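Local coordinates for ThiJ/pfpI family protein (Bacillus anthracis, PDB 3EFE) that is of unknown function but belongs to the DJ-1/PfpI family, which includes chaperones, proteases and other enzymes, at residues D[7-12]-D[44-49]; D[128-133]-D[161-166]; D[185-190]-D[204-209]. All blocks are in the same frame, centred on the assembly; numbering follows the deposited sequence.

Interaction 1 of 3, residues D[7-12]-D[44-49]; sequences KAFLYV and ITVGAN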
ATOM      1  N   LYS D   7      -5.795  19.122  -8.466  1.00 48.05           N
ATOM      2  CA  LYS D   7      -4.514  18.380  -8.398  1.00 47.11           C
ATOM      3  C   LYS D   7      -4.396  17.575  -7.113  1.00 44.56           C
ATOM      4  O   LYS D   7      -5.060  17.869  -6.155  1.00 44.55           O
ATOM      5  CB  LYS D   7      -3.341  19.332  -8.576  1.00 48.07           C
ATOM      6  CG  LYS D   7      -3.633  20.306  -9.723  1.00 48.87           C
ATOM      7  CD  LYS D   7      -2.395  20.851 -10.368  1.00 50.41           C
ATOM      8  CE  LYS D   7      -2.769  21.641 -11.622  1.00 53.33           C
ATOM      9  NZ  LYS D   7      -3.674  22.830 -11.303  1.00 57.52           N
ATOM     10  N   ALA D   8      -3.624  16.505  -7.157  1.00 42.06           N
ATOM     11  CA  ALA D   8      -3.336  15.676  -6.021  1.00 40.65           C
ATOM     12  C   ALA D   8      -1.841  15.535  -5.977  1.00 38.08           C
ATOM     13  O   ALA D   8      -1.231  15.198  -6.939  1.00 35.89           O
ATOM     14  CB  ALA D   8      -4.017  14.325  -6.102  1.00 39.83           C
ATOM     15  N   PHE D   9      -1.280  15.900  -4.839  1.00 37.71           N
ATOM     16  CA  PHE D   9       0.166  15.790  -4.572  1.00 37.61           C
ATOM     17  C   PHE D   9       0.452  14.732  -3.546  1.00 36.78           C
ATOM     18  O   PHE D   9      -0.242  14.649  -2.551  1.00 35.40           O
ATOM     19  CB  PHE D   9       0.708  17.124  -4.079  1.00 37.37           C
ATOM     20  CG  PHE D   9       0.607  18.211  -5.114  1.00 36.45           C
ATOM     21  CD1 PHE D   9       1.448  18.206  -6.220  1.00 35.07           C
ATOM     22  CD2 PHE D   9      -0.318  19.200  -4.989  1.00 40.34           C
ATOM     23  CE1 PHE D   9       1.395  19.169  -7.153  1.00 36.61           C
ATOM     24  CE2 PHE D   9      -0.415  20.217  -5.978  1.00 39.50           C
ATOM     25  CZ  PHE D   9       0.474  20.166  -7.068  1.00 38.69           C
ATOM     26  N   LEU D  10       1.462  13.896  -3.798  1.00 37.38           N
ATOM     27  CA  LEU D  10       1.971  13.044  -2.744  1.00 37.22           C
ATOM     28  C   LEU D  10       3.383  13.476  -2.446  1.00 38.40           C
ATOM     29  O   LEU D  10       4.302  13.348  -3.266  1.00 40.22           O
ATOM     30  CB  LEU D  10       1.925  11.582  -3.189  1.00 36.55           C
ATOM     31  CG  LEU D  10       2.537  10.549  -2.238  1.00 36.71           C
ATOM     32  CD1 LEU D  10       1.629  10.321  -0.992  1.00 34.38           C
ATOM     33  CD2 LEU D  10       2.963   9.274  -2.992  1.00 34.00           C
ATOM     34  N   TYR D  11       3.605  13.925  -1.238  1.00 41.24           N
ATOM     35  CA  TYR D  11       4.992  14.156  -0.767  1.00 40.24           C
ATOM     36  C   TYR D  11       5.777  12.862  -0.626  1.00 39.39           C
ATOM     37  O   TYR D  11       5.390  11.952   0.146  1.00 39.59           O
ATOM     38  CB  TYR D  11       4.947  14.981   0.517  1.00 43.20           C
ATOM     39  CG  TYR D  11       6.299  15.390   1.054  1.00 44.85           C
ATOM     40  CD1 TYR D  11       7.161  16.208   0.313  1.00 47.81           C
ATOM     41  CD2 TYR D  11       6.700  14.983   2.321  1.00 46.47           C
ATOM     42  CE1 TYR D  11       8.412  16.581   0.841  1.00 47.80           C
ATOM     43  CE2 TYR D  11       7.896  15.368   2.849  1.00 47.15           C
ATOM     44  CZ  TYR D  11       8.768  16.150   2.099  1.00 47.75           C
ATOM     45  OH  TYR D  11       9.996  16.482   2.659  1.00 50.36           O
ATOM     46  N   VAL D  12       6.871  12.784  -1.382  1.00 38.42           N
ATOM     47  CA  VAL D  12       7.765  11.600  -1.419  1.00 38.13           C
ATOM     48  C   VAL D  12       9.132  11.894  -0.766  1.00 38.10           C
ATOM     49  O   VAL D  12       9.746  12.924  -1.034  1.00 37.79           O
ATOM     50  CB  VAL D  12       7.884  10.957  -2.920  1.00 37.66           C
ATOM     51  CG1 VAL D  12       6.491  10.531  -3.397  1.00 33.34           C
ATOM     52  CG2 VAL D  12       8.529  11.877  -3.889  1.00 32.71           C
ATOM     53  N   ILE D  44       0.607  13.751  -8.574  1.00 35.55           N
ATOM     54  CA  ILE D  44       1.982  14.271  -8.800  1.00 36.53           C
ATOM     55  C   ILE D  44       2.861  14.063  -7.574  1.00 36.23           C
ATOM     56  O   ILE D  44       2.585  14.581  -6.472  1.00 38.01           O
ATOM     57  CB  ILE D  44       1.992  15.778  -9.178  1.00 36.56           C
ATOM     58  CG1 ILE D  44       0.983  16.050 -10.305  1.00 37.26           C
ATOM     59  CG2 ILE D  44       3.436  16.210  -9.632  1.00 35.54           C
ATOM     60  CD1 ILE D  44       0.279  17.414 -10.199  1.00 37.17           C
ATOM     61  N   THR D  45       3.919  13.300  -7.716  1.00 37.19           N
ATOM     62  CA  THR D  45       4.812  13.111  -6.576  1.00 38.48           C
ATOM     63  C   THR D  45       5.703  14.377  -6.386  1.00 39.45           C
ATOM     64  O   THR D  45       6.260  14.884  -7.354  1.00 38.62           O
ATOM     65  CB  THR D  45       5.638  11.784  -6.637  1.00 38.03           C
ATOM     66  OG1 THR D  45       6.514  11.793  -7.732  1.00 38.56           O
ATOM     67  CG2 THR D  45       4.742  10.570  -6.739  1.00 38.13           C
ATOM     68  N   VAL D  46       5.766  14.907  -5.154  1.00 39.92           N
ATOM     69  CA  VAL D  46       6.625  16.067  -4.868  1.00 40.92           C
ATOM     70  C   VAL D  46       7.665  15.767  -3.790  1.00 41.05           C
ATOM     71  O   VAL D  46       7.356  15.253  -2.765  1.00 40.73           O
ATOM     72  CB  VAL D  46       5.883  17.395  -4.578  1.00 41.02           C
ATOM     73  CG1 VAL D  46       4.422  17.246  -4.215  1.00 41.44           C
ATOM     74  CG2 VAL D  46       6.630  18.161  -3.515  1.00 42.03           C
ATOM     75  N   GLY D  47       8.927  16.021  -4.103  1.00 42.70           N
ATOM     76  CA  GLY D  47      10.054  15.702  -3.245  1.00 43.50           C
ATOM     77  C   GLY D  47      10.493  16.979  -2.611  1.00 44.21           C
ATOM     78  O   GLY D  47      10.063  18.076  -3.067  1.00 44.60           O
ATOM     79  N   ALA D  48      11.316  16.863  -1.557  1.00 44.75           N
ATOM     80  CA  ALA D  48      11.984  18.056  -0.971  1.00 46.09           C
ATOM     81  C   ALA D  48      12.856  18.673  -2.054  1.00 46.95           C
ATOM     82  O   ALA D  48      13.023  19.879  -2.078  1.00 48.12           O
ATOM     83  CB  ALA D  48      12.835  17.720   0.290  1.00 44.64           C
ATOM     84  N   ASN D  49      13.390  17.813  -2.927  1.00 47.95           N
ATOM     85  CA  ASN D  49      14.143  18.154  -4.090  1.00 48.51           C
ATOM     86  C   ASN D  49      13.991  16.976  -5.094  1.00 49.78           C
ATOM     87  O   ASN D  49      13.291  16.020  -4.809  1.00 49.91           O
ATOM     88  CB  ASN D  49      15.581  18.285  -3.700  1.00 48.61           C
ATOM     89  CG  ASN D  49      16.155  16.966  -3.214  1.00 50.57           C
ATOM     90  OD1 ASN D  49      15.791  15.873  -3.688  1.00 50.56           O
ATOM     91  ND2 ASN D  49      17.067  17.057  -2.265  1.00 53.22           N
TER
HETATM   92  O   HOH W   1      12.259  14.379  -0.849  1.00 37.44           O
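Phe9 and Ile44 each hold their gamma carbon anti to their own carbonyl carbon (chi1 -64° for CG of Phe9, -49° for CG1 of Ile44), and the two side chains run out next to each other in the same direction. Phe9 CE1 meets Ile44 CD1 at 3.7 Å. Further along the same face, Val46 CG1 approaches Phe9 at CB and at ring atom CD1, 3.7 Å from CD1, and Ile65 of strand 65-66 touches Phe9, Ile44 and Val46. Tyr11 also belongs to this face; its CD1 comes within 3.2 Å of Val46 O, while its buried OH, beside Ala48 CB, has no hydrogen-bonding partner in the model. On the other face Leu10 and Thr45 meet loosely through their methyl groups, and both pack on Leu59 of the second subunit. Val12 CG1 adds a closer contact, 3.6 Å from Thr45 CB. Between the two faces runs a parallel ladder: Ile44 N to Ala8 O, Val46 N to Leu10 O and Val12 N to Val46 O are hydrogen bonds of 2.9 Å, with Leu10 N to Ile44 O almost as short. Past the last rung one water continues the link, donating to Val12 O at 2.9 Å and accepting from Ala48 N at 2.7 Å. The axes of the two short strand segments are 39° apart, a marked twist. Neighbouring parallel strands 8-11 and 43-47, joined through helix 18-30, form the beta-alpha-beta crossover that opens the Rossmann-like alpha/beta fold of the DJ-1/PfpI family.

Interaction 2 of 3, residues D[128-133]-D[161-166]; sequences KHTSNN and LVTASG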
ATOM      1  N   LYS D 128      -9.967  19.114  14.943  1.00 51.16           N
ATOM      2  CA  LYS D 128     -10.149  17.714  15.339  1.00 51.00           C
ATOM      3  C   LYS D 128      -9.095  16.879  14.595  1.00 50.14           C
ATOM      4  O   LYS D 128      -8.760  17.128  13.436  1.00 50.12           O
ATOM      5  CB  LYS D 128     -11.536  17.161  15.005  1.00 51.24           C
ATOM      6  CG  LYS D 128     -12.775  17.944  15.558  1.00 52.92           C
ATOM      7  CD  LYS D 128     -14.030  18.083  14.556  1.00 53.61           C
ATOM      8  CE  LYS D 128     -14.341  16.880  13.576  1.00 55.62           C
ATOM      9  NZ  LYS D 128     -14.546  15.526  14.233  1.00 57.52           N
ATOM     10  N   HIS D 129      -8.532  15.897  15.282  1.00 49.54           N
ATOM     11  CA  HIS D 129      -7.467  15.107  14.702  1.00 47.95           C
ATOM     12  C   HIS D 129      -7.269  13.851  15.510  1.00 46.34           C
ATOM     13  O   HIS D 129      -7.720  13.731  16.659  1.00 46.41           O
ATOM     14  CB  HIS D 129      -6.192  15.895  14.679  1.00 47.77           C
ATOM     15  CG  HIS D 129      -5.744  16.335  16.037  1.00 49.37           C
ATOM     16  ND1 HIS D 129      -4.882  15.589  16.817  1.00 48.24           N
ATOM     17  CD2 HIS D 129      -6.071  17.425  16.767  1.00 46.69           C
ATOM     18  CE1 HIS D 129      -4.683  16.224  17.955  1.00 48.25           C
ATOM     19  NE2 HIS D 129      -5.392  17.337  17.952  1.00 46.96           N
ATOM     20  N   THR D 130      -6.603  12.902  14.880  1.00 44.43           N
ATOM     21  CA  THR D 130      -6.066  11.754  15.566  1.00 43.48           C
ATOM     22  C   THR D 130      -4.553  11.582  15.241  1.00 43.11           C
ATOM     23  O   THR D 130      -3.933  12.396  14.563  1.00 43.28           O
ATOM     24  CB  THR D 130      -6.938  10.546  15.276  1.00 43.57           C
ATOM     25  OG1 THR D 130      -6.708   9.563  16.270  1.00 41.82           O
ATOM     26  CG2 THR D 130      -6.717   9.968  13.862  1.00 42.77           C
ATOM     27  N   SER D 131      -3.951  10.564  15.808  1.00 42.97           N
ATOM     28  CA  SER D 131      -2.534  10.226  15.581  1.00 41.72           C
ATOM     29  C   SER D 131      -2.399   8.792  15.988  1.00 41.07           C
ATOM     30  O   SER D 131      -3.360   8.182  16.369  1.00 41.57           O
ATOM     31  CB  SER D 131      -1.559  11.125  16.344  1.00 41.11           C
ATOM     32  OG  SER D 131      -1.548  10.907  17.748  1.00 41.55           O
ATOM     33  N   ASN D 132      -1.215   8.235  15.884  1.00 40.91           N
ATOM     34  CA  ASN D 132      -0.997   6.891  16.368  1.00 40.81           C
ATOM     35  C   ASN D 132      -1.324   6.727  17.828  1.00 39.66           C
ATOM     36  O   ASN D 132      -1.924   5.759  18.206  1.00 38.76           O
ATOM     37  CB  ASN D 132       0.441   6.439  16.042  1.00 41.29           C
ATOM     38  CG  ASN D 132       0.626   6.192  14.547  1.00 46.01           C
ATOM     39  OD1 ASN D 132      -0.293   5.688  13.877  1.00 48.54           O
ATOM     40  ND2 ASN D 132       1.837   6.507  14.012  1.00 51.73           N
ATOM     41  N   ASN D 133      -0.905   7.676  18.646  1.00 39.53           N
ATOM     42  CA  ASN D 133      -1.069   7.583  20.098  1.00 39.07           C
ATOM     43  C   ASN D 133      -0.917   8.990  20.698  1.00 37.77           C
ATOM     44  O   ASN D 133       0.106   9.669  20.461  1.00 35.91           O
ATOM     45  CB  ASN D 133       0.040   6.666  20.673  1.00 39.43           C
ATOM     46  CG  ASN D 133      -0.029   6.554  22.190  1.00 40.58           C
ATOM     47  OD1 ASN D 133       0.762   7.185  22.906  1.00 35.49           O
ATOM     48  ND2 ASN D 133      -1.013   5.765  22.691  1.00 38.25           N
ATOM     49  N   LEU D 161      -8.663  19.207   6.569  1.00 39.78           N
ATOM     50  CA  LEU D 161      -7.601  18.377   7.128  1.00 39.31           C
ATOM     51  C   LEU D 161      -8.142  16.974   7.423  1.00 39.40           C
ATOM     52  O   LEU D 161      -9.192  16.810   8.049  1.00 39.21           O
ATOM     53  CB  LEU D 161      -7.058  18.985   8.412  1.00 40.12           C
ATOM     54  CG  LEU D 161      -6.033  18.128   9.172  1.00 38.95           C
ATOM     55  CD1 LEU D 161      -4.609  18.296   8.584  1.00 35.24           C
ATOM     56  CD2 LEU D 161      -6.079  18.469  10.650  1.00 37.47           C
ATOM     57  N   VAL D 162      -7.417  15.963   6.955  1.00 38.82           N
ATOM     58  CA  VAL D 162      -7.680  14.580   7.350  1.00 37.63           C
ATOM     59  C   VAL D 162      -6.390  14.048   8.012  1.00 36.23           C
ATOM     60  O   VAL D 162      -5.301  14.190   7.477  1.00 35.88           O
ATOM     61  CB  VAL D 162      -8.147  13.692   6.122  1.00 37.64           C
ATOM     62  CG1 VAL D 162      -8.419  12.301   6.561  1.00 35.69           C
ATOM     63  CG2 VAL D 162      -9.398  14.297   5.473  1.00 38.91           C
ATOM     64  N   THR D 163      -6.532  13.495   9.209  1.00 35.92           N
ATOM     65  CA  THR D 163      -5.435  12.791   9.922  1.00 35.12           C
ATOM     66  C   THR D 163      -5.857  11.325  10.198  1.00 34.72           C
ATOM     67  O   THR D 163      -7.047  10.989  10.304  1.00 34.53           O
ATOM     68  CB  THR D 163      -5.090  13.456  11.219  1.00 33.99           C
ATOM     69  OG1 THR D 163      -6.308  13.710  11.912  1.00 33.76           O
ATOM     70  CG2 THR D 163      -4.296  14.735  10.985  1.00 33.21           C
ATOM     71  N   ALA D 164      -4.876  10.461  10.322  1.00 33.61           N
ATOM     72  CA  ALA D 164      -5.188   9.073  10.599  1.00 33.44           C
ATOM     73  C   ALA D 164      -4.015   8.399  11.269  1.00 31.95           C
ATOM     74  O   ALA D 164      -2.868   8.788  11.100  1.00 33.54           O
ATOM     75  CB  ALA D 164      -5.533   8.319   9.275  1.00 31.91           C
ATOM     76  N   SER D 165      -4.313   7.338  11.966  1.00 30.90           N
ATOM     77  CA  SER D 165      -3.308   6.389  12.341  1.00 32.40           C
ATOM     78  C   SER D 165      -2.697   5.612  11.153  1.00 32.70           C
ATOM     79  O   SER D 165      -3.400   5.339  10.225  1.00 33.46           O
ATOM     80  CB  SER D 165      -3.903   5.388  13.344  1.00 32.97           C
ATOM     81  OG  SER D 165      -2.859   4.656  13.925  1.00 36.19           O
ATOM     82  N   GLY D 166      -1.414   5.186  11.270  1.00 32.63           N
ATOM     83  CA  GLY D 166      -0.704   4.366  10.324  1.00 32.19           C
ATOM     84  C   GLY D 166      -1.275   2.987  10.117  1.00 32.77           C
ATOM     85  O   GLY D 166      -1.172   2.411   8.988  1.00 31.08           O
TER
HETATM   86  O   HOH W   2      -8.052  15.665  11.111  1.00 34.69           O
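Thr163 turns its side chain from strand 161-164 toward the backbone of the loop holding His129 and Thr130. Its CB lies 3.7 Å from Thr130 O. Beyond it, OG1 sits between the backbone N and the carbonyl carbon of Thr163 (chi1 48°) and there accepts a nearly straight hydrogen bond from Thr130 N at 3.1 Å. The same hydroxyl is 3.3 Å from His129 CA and 2.7 Å from a water that also bonds to Lys128 O. Beside this grip, Thr130 CG2 rests 3.7 Å from Ala164 CA, while Thr130 OG1 bonds to Glu151 O. In the DJ-1/PfpI fold this strand belongs to the central sheet, and the loop runs almost parallel to the strand and passes its C-terminal end close to Cys112, which stands between strand 107-111 and helix 113-119, where relatives carry the nucleophile-elbow cysteine; the side chain of Asn132 touches it. At the strand's end the Asn132 amide takes over. Its OD1 accepts from Ser165 OG at 2.8 Å and from Gly166 N at 2.9 Å. Both donors lie in the plane of the Asn132 side-chain carbonyl, which should fix the rotation of the amide. Ser165 presents OG with chi1 -167°, anti to its backbone N, and Gly166 O in turn accepts from Trp19 NE1.

Interaction 3 of 3, residues D[185-190]-D[204-209]; sequences LDALHS and FQLMNS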
ATOM      1  N   LEU D 185     -21.643   8.194  -2.744  1.00 36.82           N
ATOM      2  CA  LEU D 185     -21.600   7.810  -1.325  1.00 35.99           C
ATOM      3  C   LEU D 185     -21.818   6.300  -1.227  1.00 34.61           C
ATOM      4  O   LEU D 185     -21.200   5.646  -0.424  1.00 33.72           O
ATOM      5  CB  LEU D 185     -22.594   8.691  -0.472  1.00 36.09           C
ATOM      6  CG  LEU D 185     -22.162   9.267   0.939  1.00 38.35           C
ATOM      7  CD1 LEU D 185     -22.854   8.543   2.175  1.00 38.02           C
ATOM      8  CD2 LEU D 185     -20.607   9.268   1.211  1.00 37.85           C
ATOM      9  N   ASP D 186     -22.670   5.763  -2.087  1.00 34.87           N
ATOM     10  CA  ASP D 186     -22.840   4.281  -2.375  1.00 35.51           C
ATOM     11  C   ASP D 186     -21.587   3.539  -2.803  1.00 34.43           C
ATOM     12  O   ASP D 186     -21.281   2.487  -2.312  1.00 35.27           O
ATOM     13  CB  ASP D 186     -23.830   4.083  -3.526  1.00 36.18           C
ATOM     14  CG  ASP D 186     -25.250   4.225  -3.093  1.00 39.60           C
ATOM     15  OD1 ASP D 186     -25.448   4.436  -1.869  1.00 41.14           O
ATOM     16  OD2 ASP D 186     -26.156   4.108  -3.969  1.00 41.62           O
ATOM     17  N   ALA D 187     -20.894   4.081  -3.775  1.00 33.76           N
ATOM     18  CA  ALA D 187     -19.673   3.516  -4.207  1.00 33.63           C
ATOM     19  C   ALA D 187     -18.615   3.595  -3.080  1.00 34.07           C
ATOM     20  O   ALA D 187     -17.882   2.642  -2.891  1.00 35.03           O
ATOM     21  CB  ALA D 187     -19.195   4.184  -5.582  1.00 32.98           C
ATOM     22  N   LEU D 188     -18.548   4.679  -2.302  1.00 33.37           N
ATOM     23  CA  LEU D 188     -17.542   4.776  -1.241  1.00 32.86           C
ATOM     24  C   LEU D 188     -17.778   3.814  -0.100  1.00 33.35           C
ATOM     25  O   LEU D 188     -16.826   3.228   0.448  1.00 32.52           O
ATOM     26  CB  LEU D 188     -17.423   6.220  -0.708  1.00 33.15           C
ATOM     27  CG  LEU D 188     -16.226   6.554   0.191  1.00 31.91           C
ATOM     28  CD1 LEU D 188     -14.928   6.577  -0.550  1.00 28.65           C
ATOM     29  CD2 LEU D 188     -16.422   7.846   0.935  1.00 31.16           C
ATOM     30  N   HIS D 189     -19.039   3.638   0.278  1.00 34.50           N
ATOM     31  CA  HIS D 189     -19.416   2.629   1.304  1.00 35.10           C
ATOM     32  C   HIS D 189     -19.199   1.150   0.919  1.00 34.51           C
ATOM     33  O   HIS D 189     -18.704   0.354   1.716  1.00 34.71           O
ATOM     34  CB  HIS D 189     -20.849   2.876   1.848  1.00 36.53           C
ATOM     35  CG  HIS D 189     -20.965   4.147   2.636  1.00 41.22           C
ATOM     36  ND1 HIS D 189     -19.984   4.558   3.531  1.00 50.28           N
ATOM     37  CD2 HIS D 189     -21.927   5.098   2.673  1.00 47.64           C
ATOM     38  CE1 HIS D 189     -20.328   5.723   4.053  1.00 51.10           C
ATOM     39  NE2 HIS D 189     -21.515   6.061   3.569  1.00 51.00           N
ATOM     40  N   SER D 190     -19.585   0.790  -0.288  1.00 33.76           N
ATOM     41  CA  SER D 190     -19.375  -0.551  -0.780  1.00 33.98           C
ATOM     42  C   SER D 190     -17.879  -0.856  -1.044  1.00 32.87           C
ATOM     43  O   SER D 190     -17.428  -1.981  -0.807  1.00 32.44           O
ATOM     44  CB  SER D 190     -20.224  -0.753  -2.042  1.00 33.86           C
ATOM     45  OG  SER D 190     -19.854   0.199  -3.027  1.00 35.65           O
ATOM     46  N   PHE D 204     -20.458  -6.701  -5.922  1.00 31.87           N
ATOM     47  CA  PHE D 204     -21.638  -6.469  -6.799  1.00 33.04           C
ATOM     48  C   PHE D 204     -22.309  -5.115  -6.597  1.00 32.32           C
ATOM     49  O   PHE D 204     -22.745  -4.503  -7.545  1.00 32.69           O
ATOM     50  CB  PHE D 204     -22.648  -7.572  -6.570  1.00 34.43           C
ATOM     51  CG  PHE D 204     -22.116  -8.926  -6.895  1.00 34.36           C
ATOM     52  CD1 PHE D 204     -21.899  -9.281  -8.199  1.00 35.11           C
ATOM     53  CD2 PHE D 204     -21.833  -9.829  -5.896  1.00 35.54           C
ATOM     54  CE1 PHE D 204     -21.399 -10.540  -8.517  1.00 37.39           C
ATOM     55  CE2 PHE D 204     -21.309 -11.079  -6.206  1.00 36.57           C
ATOM     56  CZ  PHE D 204     -21.082 -11.426  -7.518  1.00 35.69           C
ATOM     57  N   GLN D 205     -22.369  -4.657  -5.353  1.00 32.18           N
ATOM     58  CA  GLN D 205     -22.735  -3.283  -5.043  1.00 31.58           C
ATOM     59  C   GLN D 205     -21.878  -2.203  -5.703  1.00 31.26           C
ATOM     60  O   GLN D 205     -22.394  -1.253  -6.277  1.00 30.52           O
ATOM     61  CB  GLN D 205     -22.639  -3.066  -3.569  1.00 30.74           C
ATOM     62  CG  GLN D 205     -23.827  -3.582  -2.823  1.00 31.44           C
ATOM     63  CD  GLN D 205     -23.622  -3.567  -1.319  1.00 30.77           C
ATOM     64  OE1 GLN D 205     -24.117  -4.424  -0.634  1.00 32.10           O
ATOM     65  NE2 GLN D 205     -22.894  -2.617  -0.819  1.00 28.18           N
ATOM     66  N   LEU D 206     -20.572  -2.356  -5.542  1.00 31.24           N
ATOM     67  CA  LEU D 206     -19.582  -1.431  -6.041  1.00 31.10           C
ATOM     68  C   LEU D 206     -19.581  -1.340  -7.541  1.00 30.33           C
ATOM     69  O   LEU D 206     -19.524  -0.260  -8.036  1.00 30.76           O
ATOM     70  CB  LEU D 206     -18.180  -1.826  -5.513  1.00 30.86           C
ATOM     71  CG  LEU D 206     -17.013  -0.991  -6.063  1.00 30.66           C
ATOM     72  CD1 LEU D 206     -17.163   0.482  -5.691  1.00 28.10           C
ATOM     73  CD2 LEU D 206     -15.653  -1.496  -5.622  1.00 32.60           C
ATOM     74  N   MET D 207     -19.631  -2.470  -8.258  1.00 30.77           N
ATOM     75  CA  MET D 207     -19.722  -2.501  -9.718  1.00 31.37           C
ATOM     76  C   MET D 207     -20.957  -1.785 -10.284  1.00 31.07           C
ATOM     77  O   MET D 207     -20.898  -1.148 -11.354  1.00 30.19           O
ATOM     78  CB  MET D 207     -19.642  -3.956 -10.239  1.00 32.33           C
ATOM     79  CG  MET D 207     -18.214  -4.699 -10.085  1.00 33.49           C
ATOM     80  SD  MET D 207     -16.898  -3.793 -10.902  1.00 32.50           S
ATOM     81  CE  MET D 207     -16.257  -4.776 -12.143  1.00 38.83           C
ATOM     82  N   ASN D 208     -22.062  -1.871  -9.558  1.00 30.19           N
ATOM     83  CA  ASN D 208     -23.284  -1.212  -9.956  1.00 30.99           C
ATOM     84  C   ASN D 208     -23.521   0.205  -9.419  1.00 31.46           C
ATOM     85  O   ASN D 208     -24.518   0.826  -9.804  1.00 30.45           O
ATOM     86  CB  ASN D 208     -24.471  -2.081  -9.569  1.00 31.01           C
ATOM     87  CG  ASN D 208     -24.602  -3.237 -10.430  1.00 28.77           C
ATOM     88  OD1 ASN D 208     -25.124  -3.120 -11.488  1.00 30.55           O
ATOM     89  ND2 ASN D 208     -24.080  -4.364 -10.017  1.00 32.03           N
ATOM     90  N   SER D 209     -22.641   0.695  -8.542  1.00 31.30           N
ATOM     91  CA  SER D 209     -22.739   2.037  -7.948  1.00 32.29           C
ATOM     92  C   SER D 209     -21.784   3.013  -8.604  1.00 32.99           C
ATOM     93  O   SER D 209     -21.947   4.238  -8.489  1.00 32.96           O
ATOM     94  CB  SER D 209     -22.341   2.007  -6.460  1.00 32.87           C
ATOM     95  OG  SER D 209     -23.010   0.991  -5.727  1.00 34.22           O
TER
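Ser190 meets Leu206 where two consecutive helices, 185-197 and 201-209, pack as an antiparallel helical hairpin. The axes of the two short segments approach to 8.5 Å, with their directions 155° apart. Small side chains permit this closeness: Ser190 OG lies 3.4 Å from Leu206 CA, and Leu206 sends CD1 back across the gap to within 3.6 Å of Ala187 O. One turn on, Ser209 takes the place opposite Ala187, its CB 3.7 Å from Ala187 N and also near Ala187 CB. Asp186 adds its CB beside Ser209 OG at the more exposed edge. At the other end Gln205, extended beyond CG, runs alongside Ser190 and brings NE2 to 3.5 Å from Ser190 CB. No hydrogen bond joins the segments, so van der Waals contact carries the interface, and the hydroxyls in it look back into their own helices. Ser190 OG stands between its backbone N and carbonyl carbon (chi1 59°), which places it 2.8 Å from Asp186 O and 3.1 Å from Ala187 O; its single proton could serve either carbonyl. Ser209 OG likewise faces Gln205 O, though the modelled separation is too short to be trusted. Farther out, on the other side of its helix, Leu188 packs on Met174, Leu177 and Lys178 of helix 169-179. Leu206 also touches Tyr33, and Ala187 touches Ile210. On the exposed side of helix 201-209, Asn208 folds its amide back along the helix, and ND2 donates to Phe204 O at 2.8 Å with an N-H...O angle of 176°.

Overall arrangement
The three contacts follow one another along the chain, each closing before the next opens. Interactions 1 and 2 belong to the same seven-stranded mixed sheet but lie on opposite sides of the chain's centre, their own centres 20 Å apart: strands 8-11 and 43-47 serve the first, strand 161-164 the second, with strands 77-80 and 107-111 between them. Interaction 3 is off the sheet, its centre 29 Å from that of interaction 1 and 26 Å from that of interaction 2. Helix 169-179 connects it to the core, packing on strand 161-164 on one hand and on helix 185-197 on the other. The C-terminal hairpin is thus a peripheral addition to the alpha/beta body.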